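Local coordinates for phosphodiesterase (Salpingoeca rosetta, PDB 7D7P), which belongs to the metal-binding phosphodiesterases of the HD superfamily and holds zinc and magnesium ions in an all-helical fold, at residues Ala39-Glu44 with Gln75-Ile80; Gln95-Gln100 with Phe184-Glu189; Asn284-Glu289 with Phe299-Asp304. All coordinates share one frame; numbering follows the deposited sequence.

How the interactions relate
From the N terminus, interaction 1 comes first: the lead-in to helix 43-47 meets the bend between helix 63-76 and helix 79-82, closing a loop of 30 intervening residues. Helix 79-82 is followed by helix 87-99, whose C-terminal end opens interaction 2; this spans 83 residues, mostly helical, to reach helix 174-187. Interaction 3 is the most local, bringing the loop that leads to helix 305-330 back against the C-terminal part of helix 268-291, with nine residues between. The three run in series, so none nests or crosses. Interactions 1 and 3 lie on opposite sides of the chain's centre, their own centres about 43 Å apart.

Interaction 1 (Ala39-Glu44 with Gln75-Ile80); sequences AAMDAE and QELHVI
Two residue pairs carry this contact: Met41 with Leu77 and Ala40 with His78. The methyl end of Met41, CE, lies 4.2 Å from Leu77 CD2, a light apolar touch between a methyl of each side chain. On the polar side, Ala40 O approaches the imidazole obliquely, 3.6 Å from His78 CD2; this is contact with a ring carbon, not a hydrogen bond. One water joins the segments instead. It accepts from Asp42 N at 3.1 Å and lies at the imidazole edge, in the ring plane, in a weak hydrogen bond of 3.4 Å to His78 NE2.

What places the ring is the turn behind it. His78 ends helix 63-76 in a Schellman motif, with positive phi (70°) and its N bonded to Gln75 O at 3.1 Å, and it also stands at the N-cap position of helix 79-82. Its CG stands opposite the carbonyl carbon (chi1 -52°), which turns the imidazole toward Ala40 while Glu76 O sits 3.4 Å above the ring plane, displaced toward the rim. In the other segment, Ala40 centres an inverse gamma turn, its small side chain letting the backbone carbonyl come up to the His78 ring, and Ala40 N is held by Glu133. Farther out, Leu77 packs on Tyr120, Thr124 and Leu140, and Met41 on Leu136, so both apolar residues face the helices beneath.

With no direct hydrogen bond across it, the contact divides into an apolar half continuous with the core and a polar half in which a water, weakly bonded at the imidazole, bridges backbone and side chain.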
# COMPACT_ATOMS: atom_id res chain seq x y z
N ALA A 39 -6.69 -5.96 37.31
CA ALA A 39 -7.37 -7.24 37.32
C ALA A 39 -6.42 -8.36 37.71
O ALA A 39 -5.20 -8.27 37.51
CB ALA A 39 -7.99 -7.53 35.95
N ALA A 40 -6.98 -9.42 38.28
CA ALA A 40 -6.20 -10.57 38.73
C ALA A 40 -5.91 -11.46 37.53
O ALA A 40 -6.66 -12.39 37.22
CB ALA A 40 -6.94 -11.34 39.83
N MET A 41 -4.82 -11.16 36.83
CA MET A 41 -4.41 -11.93 35.67
C MET A 41 -2.89 -12.08 35.65
O MET A 41 -2.17 -11.12 35.92
CB MET A 41 -4.86 -11.27 34.35
CG MET A 41 -6.35 -11.01 34.24
SD MET A 41 -6.73 -9.66 33.11
CE MET A 41 -6.10 -10.30 31.56
N ASP A 42 -2.43 -13.28 35.33
CA ASP A 42 -1.03 -13.53 34.98
C ASP A 42 -1.02 -14.06 33.55
O ASP A 42 -1.47 -15.19 33.30
CB ASP A 42 -0.37 -14.50 35.94
CG ASP A 42 1.09 -14.74 35.60
OD1 ASP A 42 1.90 -13.79 35.73
OD2 ASP A 42 1.44 -15.87 35.20
N ALA A 43 -0.49 -13.26 32.63
CA ALA A 43 -0.60 -13.56 31.21
C ALA A 43 0.03 -14.90 30.85
O ALA A 43 -0.46 -15.59 29.95
CB ALA A 43 0.04 -12.44 30.38
N GLU A 44 1.11 -15.29 31.53
CA GLU A 44 1.85 -16.47 31.11
C GLU A 44 1.11 -17.75 31.50
O GLU A 44 1.14 -18.74 30.75
CB GLU A 44 3.25 -16.45 31.71
CG GLU A 44 4.05 -15.23 31.28
CD GLU A 44 5.54 -15.45 31.36
OE1 GLU A 44 5.97 -16.59 31.63
OE2 GLU A 44 6.29 -14.47 31.14
N GLN A 75 -14.28 -18.39 32.72
CA GLN A 75 -13.71 -19.15 33.84
C GLN A 75 -12.22 -18.90 33.98
O GLN A 75 -11.73 -18.62 35.08
CB GLN A 75 -14.00 -20.64 33.65
N GLU A 76 -11.47 -19.00 32.87
CA GLU A 76 -10.02 -18.92 32.97
C GLU A 76 -9.53 -17.51 33.27
O GLU A 76 -8.45 -17.34 33.85
CB GLU A 76 -9.38 -19.45 31.68
CG GLU A 76 -9.65 -20.94 31.47
CD GLU A 76 -8.74 -21.56 30.42
OE1 GLU A 76 -8.97 -22.74 30.07
OE2 GLU A 76 -7.81 -20.88 29.95
N LEU A 77 -10.30 -16.48 32.90
CA LEU A 77 -9.96 -15.11 33.26
C LEU A 77 -10.37 -14.75 34.68
O LEU A 77 -10.15 -13.60 35.09
CB LEU A 77 -10.60 -14.13 32.27
CG LEU A 77 -9.98 -14.14 30.87
CD1 LEU A 77 -10.77 -13.24 29.92
CD2 LEU A 77 -8.52 -13.71 30.93
N HIS A 78 -10.97 -15.68 35.41
CA HIS A 78 -11.33 -15.57 36.83
C HIS A 78 -12.46 -14.59 37.10
O HIS A 78 -12.69 -14.24 38.26
CB HIS A 78 -10.11 -15.19 37.69
CG HIS A 78 -8.92 -16.08 37.48
ND1 HIS A 78 -8.91 -17.41 37.83
CD2 HIS A 78 -7.70 -15.82 36.95
CE1 HIS A 78 -7.74 -17.94 37.52
NE2 HIS A 78 -6.99 -16.99 36.99
N VAL A 79 -13.19 -14.15 36.07
CA VAL A 79 -14.26 -13.18 36.31
C VAL A 79 -15.46 -13.84 36.98
O VAL A 79 -16.22 -13.17 37.69
CB VAL A 79 -14.67 -12.49 34.99
CG1 VAL A 79 -13.47 -11.78 34.38
CG2 VAL A 79 -15.26 -13.49 34.01
N ILE A 80 -15.65 -15.15 36.79
CA ILE A 80 -16.76 -15.85 37.44
C ILE A 80 -16.59 -15.81 38.95
O ILE A 80 -17.53 -15.48 39.69
CB ILE A 80 -16.86 -17.29 36.92
CG1 ILE A 80 -17.30 -17.30 35.45
CG2 ILE A 80 -17.83 -18.10 37.77
CD1 ILE A 80 -17.46 -18.68 34.86
O HOH W 1 -4.09 -15.86 35.57

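Interaction 2 (Gln95-Gln100 with Phe184-Glu189); sequences QKVRTQ and FEILLE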
# COMPACT_ATOMS: atom_id res chain seq x y z
N GLN A 95 -27.24 -18.23 26.12
CA GLN A 95 -28.30 -18.70 25.24
C GLN A 95 -29.12 -17.54 24.68
O GLN A 95 -29.41 -17.49 23.48
CB GLN A 95 -29.20 -19.68 25.99
CG GLN A 95 -30.38 -20.19 25.18
CD GLN A 95 -31.26 -21.14 25.97
OE1 GLN A 95 -31.53 -20.92 27.15
NE2 GLN A 95 -31.69 -22.22 25.33
N LYS A 96 -29.50 -16.59 25.54
CA LYS A 96 -30.29 -15.45 25.08
C LYS A 96 -29.50 -14.58 24.11
O LYS A 96 -30.08 -14.03 23.17
CB LYS A 96 -30.77 -14.63 26.27
CG LYS A 96 -31.71 -13.49 25.89
CD LYS A 96 -33.00 -14.01 25.27
CE LYS A 96 -33.99 -12.87 25.04
NZ LYS A 96 -35.36 -13.38 24.73
N VAL A 97 -28.19 -14.46 24.30
CA VAL A 97 -27.36 -13.73 23.34
C VAL A 97 -27.42 -14.39 21.97
O VAL A 97 -27.60 -13.73 20.95
CB VAL A 97 -25.91 -13.62 23.85
CG1 VAL A 97 -25.00 -13.09 22.75
CG2 VAL A 97 -25.84 -12.70 25.07
N ARG A 98 -27.26 -15.72 21.94
CA ARG A 98 -27.24 -16.42 20.66
C ARG A 98 -28.58 -16.32 19.94
O ARG A 98 -28.63 -16.18 18.71
CB ARG A 98 -26.85 -17.89 20.85
CG ARG A 98 -26.44 -18.55 19.54
CD ARG A 98 -27.11 -19.88 19.30
NE ARG A 98 -26.88 -20.79 20.40
CZ ARG A 98 -27.85 -21.32 21.14
NH1 ARG A 98 -29.12 -21.02 20.89
NH2 ARG A 98 -27.54 -22.14 22.13
N THR A 99 -29.69 -16.41 20.68
CA THR A 99 -31.00 -16.35 20.05
C THR A 99 -31.31 -14.96 19.51
O THR A 99 -32.24 -14.82 18.71
CB THR A 99 -32.10 -16.76 21.04
OG1 THR A 99 -32.08 -15.90 22.18
CG2 THR A 99 -31.90 -18.20 21.48
N GLN A 100 -30.57 -13.93 19.93
CA GLN A 100 -30.77 -12.59 19.41
C GLN A 100 -29.84 -12.26 18.25
O GLN A 100 -29.97 -11.18 17.65
CB GLN A 100 -30.59 -11.56 20.52
CG GLN A 100 -31.67 -11.61 21.58
CD GLN A 100 -32.96 -10.97 21.13
OE1 GLN A 100 -34.05 -11.49 21.38
NE2 GLN A 100 -32.86 -9.84 20.45
N PHE A 184 -27.96 -4.43 26.92
CA PHE A 184 -28.44 -4.18 28.27
C PHE A 184 -29.85 -4.69 28.49
O PHE A 184 -30.20 -5.09 29.61
CB PHE A 184 -28.34 -2.69 28.59
CG PHE A 184 -26.92 -2.20 28.76
CD1 PHE A 184 -26.27 -2.36 29.97
CD2 PHE A 184 -26.24 -1.62 27.71
CE1 PHE A 184 -24.96 -1.94 30.13
CE2 PHE A 184 -24.93 -1.18 27.86
CZ PHE A 184 -24.29 -1.35 29.08
N GLU A 185 -30.68 -4.72 27.43
CA GLU A 185 -32.00 -5.32 27.55
C GLU A 185 -31.89 -6.81 27.85
O GLU A 185 -32.67 -7.35 28.64
CB GLU A 185 -32.79 -5.10 26.25
CG GLU A 185 -34.29 -5.07 26.44
CD GLU A 185 -34.78 -3.79 27.09
OE1 GLU A 185 -34.20 -2.71 26.81
OE2 GLU A 185 -35.76 -3.85 27.86
N ILE A 186 -30.91 -7.49 27.25
CA ILE A 186 -30.68 -8.89 27.54
C ILE A 186 -30.06 -9.05 28.93
O ILE A 186 -30.47 -9.92 29.71
CB ILE A 186 -29.78 -9.52 26.46
CG1 ILE A 186 -30.55 -9.66 25.14
CG2 ILE A 186 -29.24 -10.88 26.92
CD1 ILE A 186 -29.65 -9.96 23.96
N LEU A 187 -29.09 -8.20 29.26
CA LEU A 187 -28.32 -8.35 30.48
C LEU A 187 -29.16 -8.05 31.72
O LEU A 187 -29.15 -8.82 32.69
CB LEU A 187 -27.09 -7.45 30.44
CG LEU A 187 -26.04 -7.64 31.53
CD1 LEU A 187 -25.44 -9.02 31.42
CD2 LEU A 187 -24.97 -6.56 31.43
N LEU A 188 -29.90 -6.94 31.71
CA LEU A 188 -30.67 -6.54 32.88
C LEU A 188 -31.88 -7.42 33.14
O LEU A 188 -32.57 -7.20 34.14
CB LEU A 188 -31.11 -5.08 32.73
CG LEU A 188 -29.98 -4.06 32.57
CD1 LEU A 188 -30.52 -2.64 32.54
CD2 LEU A 188 -28.94 -4.23 33.67
N GLU A 189 -32.17 -8.40 32.29
CA GLU A 189 -33.21 -9.37 32.60
C GLU A 189 -32.79 -10.22 33.79
O GLU A 189 -31.60 -10.53 33.97
CB GLU A 189 -33.51 -10.24 31.38
CG GLU A 189 -34.77 -11.07 31.50
CD GLU A 189 -34.52 -12.40 32.18
OE1 GLU A 189 -35.47 -12.96 32.77
OE2 GLU A 189 -33.37 -12.88 32.13
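Helix 87-99 and helix 174-187 meet near their C-terminal ends through Ile186 of the second, which is pressed against Lys96 and Val97 of helix 87-99 and the nearby Gln100. The closest approach is at the tip of the isoleucine, where CD1 lies 3.5 Å from Gln100 CG. Its other branch, CG2, stands 3.7 Å from Lys96 CG and 4.3 Å from Val97 CG2. A beta-branched residue suits this place because its two arms can serve different neighbours at once. Ile186 also touches Trp93, so that Trp93, Lys96, Val97 and Gln100 together surround it in this helix-helix contact.

Lys96 and Gln100 meet the isoleucine with their aliphatic parts. The lysine chain sets off with CG opposite its backbone N (chi1 -175°) and bends at the next bond (chi2 63°), so CB and CG lie over the isoleucine and the rest of the chain turns off with the ammonium group. The Gln100 and Ile186 side chains run antiparallel past one another, with Gln100 CB and CG against CD1. Thr99 OG1 donates to Lys96 O at 2.9 Å, from above the carbonyl plane. Leu148, next in sequence to the zinc ligand Asp147, touches both Gln100 and Ile186.

Interaction 3 (Asn284-Glu289 with Phe299-Asp304); sequences NQVELE and FMRGND
The backbone of helix 268-291 comes nearest the returning loop at Val286 and Arg301, whose CA atoms are 6.5 Å apart. Val286 is the apolar centre of the contact and uses both methyls: CG2 rests 3.5 Å from Met300 CB, while CG1 meets the guanidinium of Arg301 obliquely, 3.9 Å from NH1. The arginine chain, extended from CG to NE, crosses the valine at about a right angle. Compact and branched, valine lets the loop come close to the helix.

Beside it, the Gln285 amide lies against the thioether, with NE2 3.8 Å from Met300 SD. The glutamine leaves the helix with CG opposite the backbone N (chi1 176°) and stays extended, which carries its amide out to the methionine. There NE2 donates to Glu289 OE2, one turn on, at 2.7 Å with an N-H...O angle of 148°, reaching the oxygen from above the carboxylate plane. Gln285 OE1 accepts from Thr154 N and Glu289 OE1 is bonded to Ser296, so the pair is held by the loop before helix 155-161 and by an earlier residue of the returning loop. The loop probably corresponds to the M-loop of related phosphodiesterases.

Glu289 and Arg301 form no salt bridge, their charged atoms standing apart. Across the two segments the joint therefore rests on van der Waals contact, while two hydrogen bonds, one to Glu289 and one from Thr154 N, fix the rotation of the Gln285 amide that faces the methionine.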
# COMPACT_ATOMS: atom_id res chain seq x y z
N ASN A 284 -26.20 -9.23 -1.18
CA ASN A 284 -27.61 -9.21 -0.81
C ASN A 284 -28.11 -7.79 -0.55
O ASN A 284 -29.27 -7.49 -0.85
CB ASN A 284 -27.84 -10.08 0.43
CG ASN A 284 -27.75 -11.56 0.13
OD1 ASN A 284 -27.94 -11.99 -1.01
ND2 ASN A 284 -27.46 -12.36 1.15
N GLN A 285 -27.26 -6.92 -0.01
CA GLN A 285 -27.69 -5.55 0.26
C GLN A 285 -27.90 -4.78 -1.03
O GLN A 285 -28.91 -4.07 -1.19
CB GLN A 285 -26.67 -4.83 1.15
CG GLN A 285 -27.02 -3.37 1.37
CD GLN A 285 -26.07 -2.67 2.32
OE1 GLN A 285 -25.64 -3.23 3.33
NE2 GLN A 285 -25.74 -1.42 2.01
N VAL A 286 -26.96 -4.89 -1.97
CA VAL A 286 -27.10 -4.23 -3.27
C VAL A 286 -28.36 -4.70 -3.98
O VAL A 286 -29.07 -3.91 -4.61
CB VAL A 286 -25.84 -4.48 -4.12
CG1 VAL A 286 -26.12 -4.25 -5.60
CG2 VAL A 286 -24.70 -3.59 -3.66
N GLU A 287 -28.66 -6.00 -3.87
CA GLU A 287 -29.89 -6.53 -4.45
C GLU A 287 -31.12 -5.94 -3.78
O GLU A 287 -32.11 -5.61 -4.45
CB GLU A 287 -29.88 -8.06 -4.36
CG GLU A 287 -31.24 -8.72 -4.21
CD GLU A 287 -31.12 -10.21 -3.98
OE1 GLU A 287 -30.28 -10.86 -4.64
OE2 GLU A 287 -31.88 -10.75 -3.14
N LEU A 288 -31.08 -5.78 -2.45
CA LEU A 288 -32.20 -5.15 -1.75
C LEU A 288 -32.28 -3.66 -2.05
O LEU A 288 -33.39 -3.11 -2.12
CB LEU A 288 -32.07 -5.38 -0.24
CG LEU A 288 -33.18 -4.80 0.64
CD1 LEU A 288 -34.52 -5.40 0.28
CD2 LEU A 288 -32.87 -5.03 2.12
N GLU A 289 -31.14 -2.99 -2.23
CA GLU A 289 -31.15 -1.56 -2.48
C GLU A 289 -31.71 -1.24 -3.87
O GLU A 289 -32.38 -0.22 -4.05
CB GLU A 289 -29.75 -0.98 -2.32
CG GLU A 289 -29.35 -0.75 -0.86
CD GLU A 289 -27.85 -0.51 -0.68
OE1 GLU A 289 -27.07 -0.80 -1.61
OE2 GLU A 289 -27.46 -0.02 0.40
N PHE A 299 -18.25 -1.01 -4.65
CA PHE A 299 -17.44 -2.11 -4.12
C PHE A 299 -18.30 -3.30 -3.69
O PHE A 299 -17.83 -4.44 -3.71
CB PHE A 299 -16.59 -1.63 -2.95
N MET A 300 -19.55 -3.05 -3.30
CA MET A 300 -20.43 -4.12 -2.84
C MET A 300 -21.02 -4.94 -3.98
O MET A 300 -21.68 -5.95 -3.71
CB MET A 300 -21.57 -3.54 -2.00
CG MET A 300 -21.15 -3.07 -0.62
SD MET A 300 -22.57 -2.80 0.46
CE MET A 300 -21.76 -2.31 1.98
N ARG A 301 -20.80 -4.54 -5.23
CA ARG A 301 -21.42 -5.25 -6.35
C ARG A 301 -20.65 -6.50 -6.75
O ARG A 301 -21.25 -7.46 -7.24
CB ARG A 301 -21.55 -4.31 -7.56
CG ARG A 301 -22.41 -3.08 -7.29
CD ARG A 301 -22.53 -2.22 -8.54
NE ARG A 301 -23.35 -1.03 -8.31
CZ ARG A 301 -24.67 -1.00 -8.42
NH1 ARG A 301 -25.34 -2.10 -8.76
NH2 ARG A 301 -25.34 0.12 -8.19
N GLY A 302 -19.33 -6.51 -6.54
CA GLY A 302 -18.51 -7.66 -6.91
C GLY A 302 -18.94 -8.95 -6.24
O GLY A 302 -19.10 -8.99 -5.01
N ASN A 303 -19.13 -10.00 -7.03
CA ASN A 303 -19.67 -11.26 -6.52
C ASN A 303 -18.84 -12.48 -6.91
O ASN A 303 -19.33 -13.61 -6.77
CB ASN A 303 -21.11 -11.44 -7.01
CG ASN A 303 -21.21 -11.55 -8.52
OD1 ASN A 303 -20.27 -11.21 -9.24
ND2 ASN A 303 -22.35 -12.03 -9.01
N ASP A 304 -17.61 -12.30 -7.37
CA ASP A 304 -16.76 -13.42 -7.75
C ASP A 304 -15.47 -13.39 -6.94
O ASP A 304 -15.26 -12.52 -6.09
CB ASP A 304 -16.46 -13.39 -9.26
CG ASP A 304 -16.03 -12.02 -9.74
OD1 ASP A 304 -15.03 -11.48 -9.21
OD2 ASP A 304 -16.68 -11.48 -10.66